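Local atomic coordinates of forkhead-associated 1 (PDB entry 6C4U), a protein that binds phosphothreonine peptides as a forkhead-associated domain, here engineered to recognise a phosphopeptide of the human transcription factor c-Myc. Residues V8-T11 and T12-P16; D75-T78 and N79-L83. One frame throughout, in Å; residues are numbered along the deposited sequence.

Interaction 1: V8-T11 and T12-P16; sequences VIST and TGQIP
Ser10 turns its side chain into the bend that follows it, CB lying against the carbonyl oxygen of Ile15 and OG against the backbone of Gly13. OG accepts the N-H of Gly13, with OG and that nitrogen 3.1 Å apart and an N-H...O angle of 153°, a fairly straight bond. What brings OG there is its first torsion: it stands anti to the backbone N (chi1 -174°), extending across the turn. The same oxygen passes 3.7 Å from Gly13 CA and lies 3.8 Å from OG1 of Thr12. Between Ser10 and Gly13, Thr11 and Thr12 both take helical backbone angles, bringing the Ser10 and Gly13 CA atoms to 4.7 Å; the serine hydroxyl, taking the N-H three residues on, closes this bend from the side-chain side. Gly13 then has a positive phi (94°), where a CB would run into the carbonyl oxygen of Thr12, and this reverses the chain toward Gln14 and Ile15. The turn starts off the connection from strand 4-10 to its antiparallel neighbour, strand 18-21, in the larger sheet of the FHA beta sandwich. On the strand side, Val8 pairs through its backbone with Arg18 and Ile9 with Val116, joining strand 4-10 to the strands on its two sides. Val8 and Ile15 both rest on Tyr48, a residue of the short strand 48-49 in the other sheet, while Thr11 lies on Ser114 and Val116 of strand 112-119. Ile15 offers its CB to Ser10 CB at 4.4 Å, a loose aliphatic contact between the end of the strand and the returning chain.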
# COMPACT_ATOMS: atom_id res chain seq x y z
N VAL F 8 -3.77 -2.01 7.65
CA VAL F 8 -4.58 -1.57 6.52
C VAL F 8 -6.01 -2.01 6.72
O VAL F 8 -6.31 -3.18 6.85
CB VAL F 8 -4.06 -2.16 5.19
CG1 VAL F 8 -4.97 -1.85 4.05
CG2 VAL F 8 -2.69 -1.62 4.88
N ILE F 9 -6.89 -1.02 6.74
CA ILE F 9 -8.29 -1.19 7.09
C ILE F 9 -9.14 -0.77 5.92
O ILE F 9 -8.95 0.31 5.36
CB ILE F 9 -8.58 -0.23 8.28
CG1 ILE F 9 -7.59 -0.50 9.40
CG2 ILE F 9 -9.96 -0.38 8.79
CD1 ILE F 9 -7.62 0.56 10.45
N SER F 10 -10.17 -1.57 5.59
CA SER F 10 -11.11 -1.27 4.52
C SER F 10 -12.31 -0.51 5.10
O SER F 10 -12.83 -0.93 6.13
CB SER F 10 -11.59 -2.55 3.91
OG SER F 10 -12.41 -2.38 2.77
N THR F 11 -12.71 0.56 4.42
CA THR F 11 -13.78 1.42 4.86
C THR F 11 -15.14 0.78 4.62
O THR F 11 -15.94 0.66 5.55
CB THR F 11 -13.72 2.77 4.07
OG1 THR F 11 -13.93 2.53 2.66
CG2 THR F 11 -12.37 3.49 4.36
N THR F 12 -15.38 0.31 3.38
CA THR F 12 -16.48 -0.60 3.08
C THR F 12 -16.50 -1.94 3.79
O THR F 12 -17.55 -2.42 4.23
CB THR F 12 -16.63 -0.80 1.56
OG1 THR F 12 -15.37 -0.92 0.91
CG2 THR F 12 -17.36 0.42 0.96
N GLY F 13 -15.31 -2.51 3.97
CA GLY F 13 -15.16 -3.59 4.97
C GLY F 13 -15.31 -4.98 4.36
O GLY F 13 -15.38 -5.97 5.04
N GLN F 14 -15.22 -4.99 3.04
CA GLN F 14 -15.20 -6.16 2.19
C GLN F 14 -13.91 -7.00 2.37
O GLN F 14 -13.80 -8.12 1.87
CB GLN F 14 -15.18 -5.69 0.71
CG GLN F 14 -16.12 -4.55 0.28
CD GLN F 14 -15.50 -3.61 -0.76
OE1 GLN F 14 -14.27 -3.49 -0.84
NE2 GLN F 14 -16.33 -2.94 -1.55
N ILE F 15 -12.88 -6.39 2.90
CA ILE F 15 -11.56 -7.01 2.98
C ILE F 15 -11.11 -6.74 4.41
O ILE F 15 -10.60 -5.58 4.69
CB ILE F 15 -10.53 -6.41 2.01
CG1 ILE F 15 -11.00 -6.45 0.56
CG2 ILE F 15 -9.18 -7.12 2.22
CD1 ILE F 15 -10.15 -5.61 -0.37
N PRO F 16 -11.27 -7.74 5.29
CA PRO F 16 -10.75 -7.44 6.63
C PRO F 16 -9.29 -6.91 6.86
O PRO F 16 -8.24 -7.14 6.16
CB PRO F 16 -10.88 -8.76 7.39
CG PRO F 16 -11.32 -9.79 6.33
CD PRO F 16 -11.12 -9.16 4.98

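Interaction 2: D75-T78 and N79-L83; sequences DIST and NGTWL
Asp75 OD1 takes the hydroxyl of Thr81 and, weakly, the Ser77 backbone N-H. Thr81 OG1 donates to Asp75 OD1 over 2.9 Å, coming from above the carboxylate plane, 57° out of it, as the two side chains run antiparallel in passing. The Ser77 N sits 3.2 Å from the same OD1, giving a weak Asx turn; Ser77 OG is close by as well, its modelled distance to OD1 too short to trust. With CG anti to the backbone N (chi1 178°), the carboxylate is carried in between the two limbs of the turn. Ser77 OG in turn receives the N-H of Gly80, at 2.9 Å from Gly80 N but bent to 123° and weak, a link nearer the tip. This is the loop between strands 71-75 and 82-83 of the FHA domain, one of those that form the phosphothreonine-binding face. Its tip holds the bound peptide: Thr78 OG1 bonds to a modified side chain, consistent with the phosphothreonine, and Asn79 ND2 bonds both to the peptide backbone and to Pro55 O. Thr78 and Asn79 project together, flank to flank, Thr78 CG2 being 3.8 Å from Asn79 OD1. With an alanine in place of Asp75, the buried Thr81 hydroxyl would probably be left without its acceptor here and the Ser77 N-H without its weak one. His60 NE2 bonds to Gly80 O, and Ser57 OG to the backbone N of Thr78.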
# COMPACT_ATOMS: atom_id res chain seq x y z
N ASP F 75 2.62 4.26 -7.05
CA ASP F 75 1.60 3.81 -8.03
C ASP F 75 2.29 3.09 -9.20
O ASP F 75 3.24 3.63 -9.73
CB ASP F 75 0.75 4.96 -8.61
CG ASP F 75 -0.26 4.47 -9.66
OD1 ASP F 75 -0.83 3.38 -9.46
OD2 ASP F 75 -0.49 5.14 -10.71
N ILE F 76 1.81 1.92 -9.58
CA ILE F 76 2.37 1.18 -10.73
C ILE F 76 1.25 0.56 -11.56
O ILE F 76 1.36 -0.56 -12.09
CB ILE F 76 3.40 0.11 -10.29
CG1 ILE F 76 2.78 -0.91 -9.34
CG2 ILE F 76 4.57 0.79 -9.59
CD1 ILE F 76 3.67 -2.09 -9.03
N SER F 77 0.18 1.32 -11.70
CA SER F 77 -1.09 0.82 -12.21
C SER F 77 -1.46 1.42 -13.55
O SER F 77 -1.10 2.56 -13.85
CB SER F 77 -2.20 1.14 -11.22
OG SER F 77 -2.40 2.54 -11.11
N THR F 78 -2.22 0.64 -14.31
CA THR F 78 -2.90 1.12 -15.50
C THR F 78 -3.88 2.26 -15.17
O THR F 78 -3.79 3.31 -15.77
CB THR F 78 -3.69 -0.03 -16.18
OG1 THR F 78 -2.77 -1.03 -16.64
CG2 THR F 78 -4.52 0.48 -17.37
N ASN F 79 -4.79 2.05 -14.21
CA ASN F 79 -5.89 2.99 -13.99
C ASN F 79 -5.71 4.05 -12.89
O ASN F 79 -6.65 4.76 -12.55
CB ASN F 79 -7.17 2.19 -13.78
CG ASN F 79 -7.64 1.51 -15.04
OD1 ASN F 79 -7.68 2.13 -16.11
ND2 ASN F 79 -8.00 0.24 -14.95
N GLY F 80 -4.51 4.13 -12.31
CA GLY F 80 -4.22 5.15 -11.31
C GLY F 80 -4.60 4.80 -9.89
O GLY F 80 -5.40 3.88 -9.63
N THR F 81 -4.02 5.57 -8.97
CA THR F 81 -4.13 5.35 -7.54
C THR F 81 -4.22 6.71 -6.86
O THR F 81 -3.41 7.59 -7.16
CB THR F 81 -2.91 4.57 -7.02
OG1 THR F 81 -2.95 3.24 -7.54
CG2 THR F 81 -2.86 4.50 -5.49
N TRP F 82 -5.18 6.86 -5.96
CA TRP F 82 -5.46 8.13 -5.28
C TRP F 82 -5.03 8.09 -3.84
O TRP F 82 -5.30 7.11 -3.15
CB TRP F 82 -6.96 8.42 -5.34
CG TRP F 82 -7.36 9.01 -6.62
CD1 TRP F 82 -7.63 10.32 -6.85
CD2 TRP F 82 -7.52 8.34 -7.87
NE1 TRP F 82 -7.96 10.50 -8.16
CE2 TRP F 82 -7.90 9.30 -8.81
CE3 TRP F 82 -7.39 7.01 -8.27
CZ2 TRP F 82 -8.14 9.00 -10.14
CZ3 TRP F 82 -7.63 6.70 -9.60
CH2 TRP F 82 -8.01 7.69 -10.52
N LEU F 83 -4.38 9.15 -3.38
CA LEU F 83 -3.94 9.26 -2.00
C LEU F 83 -4.62 10.48 -1.40
O LEU F 83 -4.34 11.61 -1.81
CB LEU F 83 -2.43 9.40 -1.93
CG LEU F 83 -1.83 9.72 -0.56
CD1 LEU F 83 -2.33 8.76 0.50
CD2 LEU F 83 -0.32 9.65 -0.62

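In the fold
Interactions 1 and 2 both reach the same antiparallel sheet, whose order runs from 18-21 through 4-10, 112-119 and 101-105 to 82-83 and 86-87, so two strands separate strand 4-10 from strand 82-83; interaction 2 comes to it from the second sheet, which it leaves at strand 71-75. Their centres are 19 Å apart and their nearest atoms about 11 Å, with no touch. Each has a serine oxygen accepting the N-H of a glycine three residues on, the bond of interaction 2 being weak, but the settings differ: 8-16 is mainly a surface turn, while 75-83 is mostly buried and brings Thr78 and Asn79 to the bound peptide.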